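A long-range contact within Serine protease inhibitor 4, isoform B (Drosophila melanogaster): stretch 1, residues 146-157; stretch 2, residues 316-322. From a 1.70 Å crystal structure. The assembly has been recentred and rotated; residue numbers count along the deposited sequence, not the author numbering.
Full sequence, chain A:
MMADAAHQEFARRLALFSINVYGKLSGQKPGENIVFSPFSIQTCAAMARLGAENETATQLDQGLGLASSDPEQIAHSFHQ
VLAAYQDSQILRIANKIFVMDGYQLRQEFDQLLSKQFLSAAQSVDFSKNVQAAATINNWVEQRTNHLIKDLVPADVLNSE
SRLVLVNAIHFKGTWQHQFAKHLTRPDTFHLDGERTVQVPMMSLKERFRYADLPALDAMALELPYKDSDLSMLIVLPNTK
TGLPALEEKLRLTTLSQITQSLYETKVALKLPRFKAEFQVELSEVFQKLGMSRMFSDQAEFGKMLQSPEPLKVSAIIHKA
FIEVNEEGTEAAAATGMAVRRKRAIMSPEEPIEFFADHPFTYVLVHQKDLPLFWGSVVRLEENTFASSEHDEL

Stretch 1 146-157: HLIKDLVPADVL
Stretch 2, residues 316-322: IIHKAFI

Residues 316-322 form part of a longer β-strand, with phi between -115° and -147° and psi between 113° and 157°, and the irregular segment 146-157 packs across one side of it. The two run in opposite senses: L147 lies near F321 (CA to CA 6.9 Å), I148 near K319 (6.7 Å) and V152 near I317 (7.0 Å). Strand alternation sends the CA-to-CB bonds of I317, K319 and F321 toward the loop, while those of H318, A320 and I322 point away. Together the stretches bury 488 Å².

The polar link is made by K319. With chi1 at -70° (m) and chi2 to chi4 all t (-160°, -174°, 177°), its chain is nearly fully extended and carries NZ to the backbone of the loop, where NZ donates hydrogen bonds to D150 O (2.8 Å) and K149 O (3.2 Å). Two successive carbonyls can meet one ammonium because the backbone turns sharply here, from -113°/152° at K149 to the left-handed 47°/48° at D150. The D150 side chain (chi1 -165°, t) leaves OD2 4.5 Å from K319 NZ, a favourable pairing of charges but beyond a salt bridge. K149, whose chi1 to chi4 are m, t, t, t, points its CA-to-CB bond away and contributes through its carbonyl.

The aliphatic part of K319 is also used. The CA-to-CB bond of L151 points sideways, but chi1 179° (t) and chi2 70° (p) bring the end of the side chain nearer, placing CD1 3.9 Å from K319 CG and 4.2 Å from I317 CG2. I148, buried and m, m (-55°, -60°), lays CD1 against the strand backbone, 3.8 Å from K319 O and 3.9 Å from A320 CA, with F321 CB at 4.1 Å; its CG2 lies 3.8 Å from K319 CB. A branched apolar residue thus covers both backbone and side chain.

At one end, F321 (chi1 171°, t; chi2 -88°) presents a ring face to L147, whose m, t rotamer (-64°, 169°) sets CD2 4.3 Å from the ring centroid, 25° off the normal, in a CH-pi contact; the closest ring atom is CE1, 3.9 Å from L147 CD2.

At the other end, I317 (m, t; -61°, 160°) extends CD1 to P153 CD (3.6 Å) and V156 CG2 (4.4 Å), while its CG2 lies 3.4 Å from L151 O. The short 3-10 segment 154-156 follows P153, and V156 N hydrogen-bonds back to P153 O (3.2 Å), a fold that brings V156 (chi1 -57°, m) within reach of I317.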

# COMPACT_ATOMS: atom_id res chain seq x y z
N HIS A 146 -4.11 16.03 0.06
CA HIS A 146 -5.22 16.06 -0.88
C HIS A 146 -5.06 15.17 -2.12
O HIS A 146 -5.74 15.38 -3.12
CB HIS A 146 -5.49 17.50 -1.31
CG HIS A 146 -5.81 18.42 -0.17
ND1 HIS A 146 -7.08 18.55 0.33
CD2 HIS A 146 -5.02 19.22 0.58
CE1 HIS A 146 -7.07 19.41 1.34
NE2 HIS A 146 -5.83 19.83 1.51
N LEU A 147 -4.20 14.16 -2.04
CA LEU A 147 -3.98 13.29 -3.19
C LEU A 147 -4.98 12.14 -3.28
O LEU A 147 -5.23 11.63 -4.37
CB LEU A 147 -2.56 12.73 -3.15
CG LEU A 147 -1.46 13.78 -3.29
CD1 LEU A 147 -0.11 13.14 -2.96
CD2 LEU A 147 -1.45 14.37 -4.69
N ILE A 148 -5.53 11.72 -2.14
CA ILE A 148 -6.52 10.65 -2.12
C ILE A 148 -7.87 11.26 -1.78
O ILE A 148 -8.11 11.67 -0.64
CB ILE A 148 -6.16 9.56 -1.10
CG1 ILE A 148 -4.74 9.02 -1.35
CG2 ILE A 148 -7.18 8.43 -1.12
CD1 ILE A 148 -4.51 8.39 -2.72
N LYS A 149 -8.73 11.34 -2.79
CA LYS A 149 -10.05 11.97 -2.66
C LYS A 149 -11.16 10.95 -2.77
O LYS A 149 -11.00 9.93 -3.44
CB LYS A 149 -10.24 13.05 -3.72
CG LYS A 149 -9.14 14.08 -3.77
CD LYS A 149 -9.50 15.16 -4.78
CE LYS A 149 -8.55 16.34 -4.72
NZ LYS A 149 -9.02 17.44 -5.62
N ASP A 150 -12.28 11.24 -2.13
CA ASP A 150 -13.46 10.37 -2.16
C ASP A 150 -13.13 8.91 -1.90
O ASP A 150 -13.60 8.03 -2.62
CB ASP A 150 -14.17 10.49 -3.51
CG ASP A 150 -15.59 9.90 -3.48
OD1 ASP A 150 -16.27 10.02 -2.44
OD2 ASP A 150 -16.01 9.31 -4.49
N LEU A 151 -12.35 8.63 -0.85
CA LEU A 151 -11.98 7.25 -0.55
C LEU A 151 -13.21 6.36 -0.37
O LEU A 151 -13.35 5.34 -1.05
CB LEU A 151 -11.11 7.17 0.71
CG LEU A 151 -10.70 5.74 1.12
CD1 LEU A 151 -9.71 5.17 0.13
CD2 LEU A 151 -10.14 5.69 2.51
N VAL A 152 -14.09 6.75 0.55
CA VAL A 152 -15.27 5.95 0.87
C VAL A 152 -16.52 6.61 0.31
O VAL A 152 -16.93 7.65 0.81
CB VAL A 152 -15.43 5.78 2.40
CG1 VAL A 152 -16.60 4.86 2.71
CG2 VAL A 152 -14.14 5.23 3.00
N PRO A 153 -17.11 6.02 -0.74
CA PRO A 153 -18.29 6.68 -1.32
C PRO A 153 -19.48 6.64 -0.39
O PRO A 153 -19.63 5.69 0.38
CB PRO A 153 -18.58 5.86 -2.58
CG PRO A 153 -17.41 4.97 -2.78
CD PRO A 153 -16.76 4.79 -1.46
N ALA A 154 -20.33 7.66 -0.47
CA ALA A 154 -21.52 7.71 0.37
C ALA A 154 -22.40 6.49 0.14
O ALA A 154 -23.08 6.05 1.06
CB ALA A 154 -22.30 8.99 0.09
N ASP A 155 -22.37 5.93 -1.07
CA ASP A 155 -23.33 4.89 -1.41
C ASP A 155 -22.95 3.50 -0.86
O ASP A 155 -23.71 2.55 -1.07
CB ASP A 155 -23.60 4.83 -2.93
CG ASP A 155 -22.38 4.48 -3.78
OD1 ASP A 155 -21.32 4.04 -3.29
OD2 ASP A 155 -22.51 4.63 -5.02
N VAL A 156 -21.85 3.39 -0.13
CA VAL A 156 -21.58 2.13 0.61
C VAL A 156 -21.83 2.27 2.11
O VAL A 156 -21.58 1.33 2.87
CB VAL A 156 -20.13 1.61 0.41
CG1 VAL A 156 -19.85 1.39 -1.06
CG2 VAL A 156 -19.11 2.53 1.04
N LEU A 157 -22.35 3.43 2.51
CA LEU A 157 -22.68 3.72 3.91
C LEU A 157 -24.18 3.91 4.06
O LEU A 157 -24.81 4.51 3.20
CB LEU A 157 -21.95 4.98 4.39
CG LEU A 157 -20.42 4.98 4.26
CD1 LEU A 157 -19.83 6.29 4.76
CD2 LEU A 157 -19.80 3.81 4.99
N ILE A 316 -13.93 -3.11 1.61
CA ILE A 316 -12.56 -2.70 1.87
C ILE A 316 -12.11 -1.93 0.64
O ILE A 316 -12.03 -2.51 -0.43
CB ILE A 316 -11.59 -3.88 2.12
CG1 ILE A 316 -12.12 -4.81 3.20
CG2 ILE A 316 -10.20 -3.34 2.48
CD1 ILE A 316 -11.23 -6.03 3.47
N ILE A 317 -11.87 -0.63 0.79
CA ILE A 317 -11.53 0.20 -0.37
C ILE A 317 -10.11 0.72 -0.22
O ILE A 317 -9.73 1.21 0.84
CB ILE A 317 -12.51 1.38 -0.51
CG1 ILE A 317 -13.93 0.86 -0.73
CG2 ILE A 317 -12.10 2.26 -1.67
CD1 ILE A 317 -15.02 1.86 -0.43
N HIS A 318 -9.32 0.60 -1.28
CA HIS A 318 -7.96 1.08 -1.27
C HIS A 318 -7.74 1.98 -2.45
O HIS A 318 -8.15 1.66 -3.57
CB HIS A 318 -6.97 -0.08 -1.32
CG HIS A 318 -5.54 0.33 -1.17
ND1 HIS A 318 -5.00 0.72 0.04
CD2 HIS A 318 -4.53 0.40 -2.07
CE1 HIS A 318 -3.73 1.01 -0.12
NE2 HIS A 318 -3.42 0.82 -1.39
N LYS A 319 -7.11 3.12 -2.19
CA LYS A 319 -6.74 4.05 -3.25
C LYS A 319 -5.31 4.48 -3.05
O LYS A 319 -4.89 4.72 -1.93
CB LYS A 319 -7.66 5.27 -3.25
CG LYS A 319 -9.08 4.99 -3.70
CD LYS A 319 -9.77 6.29 -4.15
CE LYS A 319 -11.25 6.07 -4.46
NZ LYS A 319 -12.02 7.30 -4.85
N ALA A 320 -4.57 4.61 -4.15
CA ALA A 320 -3.17 5.01 -4.07
C ALA A 320 -2.77 5.88 -5.27
O ALA A 320 -3.41 5.87 -6.32
CB ALA A 320 -2.29 3.79 -3.97
N PHE A 321 -1.72 6.66 -5.04
CA PHE A 321 -1.21 7.63 -6.00
C PHE A 321 0.30 7.69 -5.89
O PHE A 321 0.83 7.60 -4.79
CB PHE A 321 -1.80 9.02 -5.73
CG PHE A 321 -1.17 10.12 -6.54
CD1 PHE A 321 -0.05 10.79 -6.07
CD2 PHE A 321 -1.67 10.46 -7.78
CE1 PHE A 321 0.55 11.79 -6.82
CE2 PHE A 321 -1.08 11.46 -8.53
CZ PHE A 321 0.02 12.12 -8.05
N ILE A 322 0.99 7.85 -7.02
CA ILE A 322 2.43 8.08 -6.99
C ILE A 322 2.81 8.98 -8.17
O ILE A 322 2.23 8.90 -9.24
CB ILE A 322 3.22 6.75 -7.04
CG1 ILE A 322 4.73 7.01 -6.87
CG2 ILE A 322 2.96 6.01 -8.34
CD1 ILE A 322 5.52 5.75 -6.48